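PDB 6TJU: Pol protein from Human T-cell leukemia virus type I, which is a multifunctional retroviral polyprotein, represented here by the C-terminal domain of its integrase, which probably binds DNA during viral genome integration. Local coordinates for residues H11-G19 with A39-Q49. Numbering follows the deposited sequence.
Sequences HWYYFKLPG and ALIPVSASSAQ
With chi1 at 72°, F15 places its ring between its own backbone N and carbonyl carbon, where it meets I41 CG2, the branch that lies anti to the isoleucine's N. This methyl lies over one face of the ring, displaced from the centre toward the CD1-CE1 side; in this CH-pi contact I41 CG2 is 3.8 Å from the F15 ring centroid and 18° off the normal. The other branch of the isoleucine serves a second aromatic: I41 CD1 reaches Y13 CD2 at 4.0 Å, and the neighbouring ring carbon Y13 CE2 lies 3.9 Å from A39 CB. One branched residue thus packs against two rings that project from the same side of strand 12-15. The phenol oxygen of Y13 is satisfied by a hydrogen bond to E34, which fixes the polar end of an otherwise buried ring.

Farther along, V43 CG1 sits 4.0 Å from both F15 CE2 and L17 CD2, extending the apolar surface. Beyond it the extended side chain of Q49 carries its amide to P18, where Q49 NE2 comes within 3.2 Å of P18 CG, a tight approach to a poorly ordered ring that carries little weight; Q49 OE1 lies 3.8 Å from L17 CD2.

L56 of strand 56-59 also packs on Y13, F15 and A39, and I51 on I41, adding to the same apolar core. Strands 12-15 and 39-42 belong to different three-stranded antiparallel sheets, and their axes cross at 75°, 9.1 Å apart. Two small antiparallel sheets packed at a steep angle around an apolar core are characteristic of the SH3-like barrel, the fold of retroviral integrase C-terminal domains.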
loop_
_atom_site.group_PDB
_atom_site.type_symbol
_atom_site.label_atom_id
_atom_site.label_comp_id
_atom_site.label_asym_id
_atom_site.label_seq_id
_atom_site.Cartn_x
_atom_site.Cartn_y
_atom_site.Cartn_z
ATOM N N HIS A 11 -6.731 2.996 -5.805
ATOM C CA HIS A 11 -6.772 1.630 -5.229
ATOM C C HIS A 11 -6.202 1.631 -3.797
ATOM O O HIS A 11 -5.308 2.428 -3.480
ATOM C CB HIS A 11 -6.068 0.645 -6.141
ATOM C CG HIS A 11 -6.615 0.634 -7.532
ATOM N ND1 HIS A 11 -5.866 0.172 -8.597
ATOM C CD2 HIS A 11 -7.811 1.034 -8.030
ATOM C CE1 HIS A 11 -6.589 0.254 -9.690
ATOM N NE2 HIS A 11 -7.787 0.788 -9.371
ATOM N N TRP A 12 -6.751 0.773 -2.951
ATOM C CA TRP A 12 -6.416 0.631 -1.515
ATOM C C TRP A 12 -5.785 -0.729 -1.290
ATOM O O TRP A 12 -6.306 -1.717 -1.802
ATOM C CB TRP A 12 -7.662 0.766 -0.640
ATOM C CG TRP A 12 -8.260 2.121 -0.712
ATOM C CD1 TRP A 12 -8.738 2.758 -1.820
ATOM C CD2 TRP A 12 -8.372 3.052 0.356
ATOM N NE1 TRP A 12 -9.178 3.999 -1.494
ATOM C CE2 TRP A 12 -8.964 4.216 -0.169
ATOM C CE3 TRP A 12 -8.030 3.019 1.694
ATOM C CZ2 TRP A 12 -9.248 5.326 0.618
ATOM C CZ3 TRP A 12 -8.349 4.087 2.482
ATOM C CH2 TRP A 12 -8.927 5.232 1.946
ATOM N N TYR A 13 -4.741 -0.767 -0.465
ATOM C CA TYR A 13 -3.966 -1.992 -0.285
ATOM C C TYR A 13 -3.572 -2.215 1.159
ATOM O O TYR A 13 -3.034 -1.315 1.841
ATOM C CB TYR A 13 -2.678 -2.018 -1.111
ATOM C CG TYR A 13 -2.819 -1.855 -2.592
ATOM C CD1 TYR A 13 -2.935 -2.956 -3.426
ATOM C CD2 TYR A 13 -2.682 -0.608 -3.170
ATOM C CE1 TYR A 13 -3.029 -2.815 -4.795
ATOM C CE2 TYR A 13 -2.750 -0.446 -4.526
ATOM C CZ TYR A 13 -2.929 -1.551 -5.351
ATOM O OH TYR A 13 -2.971 -1.369 -6.722
ATOM N N TYR A 14 -3.727 -3.454 1.582
ATOM C CA TYR A 14 -2.886 -4.032 2.658
ATOM C C TYR A 14 -1.451 -4.121 2.124
ATOM O O TYR A 14 -1.247 -4.374 0.935
ATOM C CB TYR A 14 -3.385 -5.416 3.073
ATOM C CG TYR A 14 -4.770 -5.488 3.680
ATOM C CD1 TYR A 14 -4.977 -5.245 5.040
ATOM C CD2 TYR A 14 -5.876 -5.817 2.901
ATOM C CE1 TYR A 14 -6.230 -5.377 5.606
ATOM C CE2 TYR A 14 -7.144 -5.930 3.460
ATOM C CZ TYR A 14 -7.325 -5.704 4.819
ATOM O OH TYR A 14 -8.561 -5.770 5.409
ATOM N N PHE A 15 -0.468 -3.902 2.997
ATOM C CA PHE A 15 0.950 -3.889 2.615
ATOM C C PHE A 15 1.816 -4.483 3.731
ATOM O O PHE A 15 1.458 -4.402 4.937
ATOM C CB PHE A 15 1.390 -2.480 2.151
ATOM C CG PHE A 15 1.505 -1.443 3.237
ATOM C CD1 PHE A 15 0.376 -0.731 3.638
ATOM C CD2 PHE A 15 2.706 -1.192 3.879
ATOM C CE1 PHE A 15 0.446 0.206 4.654
ATOM C CE2 PHE A 15 2.762 -0.273 4.925
ATOM C CZ PHE A 15 1.640 0.426 5.304
ATOM N N LYS A 16 2.938 -5.086 3.306
ATOM C CA LYS A 16 4.092 -5.430 4.169
ATOM C C LYS A 16 5.297 -4.637 3.666
ATOM O O LYS A 16 5.369 -4.338 2.472
ATOM C CB LYS A 16 4.303 -6.948 4.156
ATOM C CG LYS A 16 3.291 -7.692 4.987
ATOM C CD LYS A 16 3.496 -9.185 5.072
ATOM C CE LYS A 16 2.455 -9.777 6.007
ATOM N NZ LYS A 16 2.601 -11.241 6.177
ATOM N N LEU A 17 6.203 -4.265 4.552
ATOM C CA LEU A 17 7.387 -3.494 4.111
ATOM C C LEU A 17 8.420 -4.435 3.533
ATOM O O LEU A 17 8.781 -5.409 4.189
ATOM C CB LEU A 17 7.957 -2.747 5.299
ATOM C CG LEU A 17 6.992 -1.704 5.833
ATOM C CD1 LEU A 17 7.013 -1.686 7.359
ATOM C CD2 LEU A 17 7.297 -0.351 5.217
ATOM N N PRO A 18 8.977 -4.091 2.344
ATOM C CA PRO A 18 9.831 -5.002 1.577
ATOM C C PRO A 18 11.042 -5.555 2.335
ATOM O O PRO A 18 11.569 -6.563 1.883
ATOM C CB PRO A 18 10.314 -4.164 0.380
ATOM C CG PRO A 18 10.066 -2.739 0.803
ATOM C CD PRO A 18 8.833 -2.782 1.680
ATOM N N GLY A 19 11.425 -4.929 3.452
ATOM C CA GLY A 19 12.661 -5.294 4.167
ATOM C C GLY A 19 12.484 -5.630 5.647
ATOM O O GLY A 19 13.472 -5.433 6.370
ATOM N N ALA A 39 3.174 -0.119 -6.039
ATOM C CA ALA A 39 2.303 1.022 -5.684
ATOM C C ALA A 39 3.028 1.906 -4.676
ATOM O O ALA A 39 3.832 1.384 -3.836
ATOM C CB ALA A 39 0.984 0.536 -5.138
ATOM N N LEU A 40 2.770 3.210 -4.749
ATOM C CA LEU A 40 3.367 4.175 -3.792
ATOM C C LEU A 40 2.427 4.309 -2.594
ATOM O O LEU A 40 1.324 4.860 -2.728
ATOM C CB LEU A 40 3.623 5.513 -4.477
ATOM C CG LEU A 40 4.342 6.541 -3.621
ATOM C CD1 LEU A 40 5.736 6.081 -3.235
ATOM C CD2 LEU A 40 4.408 7.840 -4.377
ATOM N N ILE A 41 2.876 3.791 -1.466
ATOM C CA ILE A 41 2.062 3.649 -0.235
ATOM C C ILE A 41 2.607 4.589 0.822
ATOM O O ILE A 41 3.795 4.579 1.066
ATOM C CB ILE A 41 2.082 2.204 0.281
ATOM C CG1 ILE A 41 1.650 1.170 -0.774
ATOM C CG2 ILE A 41 1.242 2.158 1.539
ATOM C CD1 ILE A 41 0.318 1.466 -1.466
ATOM N N PRO A 42 1.761 5.403 1.493
ATOM C CA PRO A 42 2.184 6.124 2.686
ATOM C C PRO A 42 2.545 5.135 3.797
ATOM O O PRO A 42 1.716 4.339 4.122
ATOM C CB PRO A 42 0.959 6.948 3.096
ATOM C CG PRO A 42 0.088 7.014 1.858
ATOM C CD PRO A 42 0.391 5.753 1.087
ATOM N N VAL A 43 3.773 5.196 4.313
ATOM C CA VAL A 43 4.284 4.275 5.369
ATOM C C VAL A 43 4.596 5.054 6.658
ATOM O O VAL A 43 4.862 4.407 7.671
ATOM C CB VAL A 43 5.492 3.443 4.865
ATOM C CG1 VAL A 43 5.179 2.643 3.577
ATOM C CG2 VAL A 43 6.767 4.277 4.703
ATOM N N SER A 44 4.548 6.385 6.644
ATOM C CA SER A 44 4.713 7.247 7.840
ATOM C C SER A 44 4.104 8.614 7.541
ATOM O O SER A 44 3.576 8.857 6.447
ATOM C CB SER A 44 6.179 7.363 8.239
ATOM O OG SER A 44 6.936 7.999 7.198
ATOM N N ALA A 45 4.180 9.501 8.501
ATOM C CA ALA A 45 3.585 10.823 8.359
ATOM C C ALA A 45 4.426 11.604 7.373
ATOM O O ALA A 45 3.933 12.608 6.919
ATOM C CB ALA A 45 3.498 11.517 9.703
ATOM N N SER A 46 5.660 11.196 7.093
ATOM C CA SER A 46 6.561 12.000 6.225
ATOM C C SER A 46 7.161 11.180 5.070
ATOM O O SER A 46 8.046 11.680 4.348
ATOM C CB SER A 46 7.643 12.602 7.057
ATOM O OG SER A 46 8.762 11.725 7.033
ATOM N N SER A 47 6.736 9.951 4.860
ATOM C CA SER A 47 7.412 9.121 3.853
ATOM C C SER A 47 6.429 8.197 3.139
ATOM O O SER A 47 5.419 7.794 3.724
ATOM C CB SER A 47 8.565 8.400 4.490
ATOM O OG SER A 47 8.914 7.253 3.742
ATOM N N ALA A 48 6.725 7.918 1.868
ATOM C CA ALA A 48 6.045 6.882 1.075
ATOM C C ALA A 48 7.075 6.017 0.338
ATOM O O ALA A 48 8.221 6.446 -0.015
ATOM C CB ALA A 48 5.061 7.519 0.154
ATOM N N GLN A 49 6.666 4.790 0.116
ATOM C CA GLN A 49 7.553 3.736 -0.383
ATOM C C GLN A 49 6.823 3.057 -1.535
ATOM O O GLN A 49 5.567 2.907 -1.490
ATOM C CB GLN A 49 7.924 2.795 0.753
ATOM C CG GLN A 49 9.085 1.887 0.387
ATOM C CD GLN A 49 9.713 1.304 1.622
ATOM O OE1 GLN A 49 9.378 1.693 2.745
ATOM N NE2 GLN A 49 10.619 0.360 1.420
#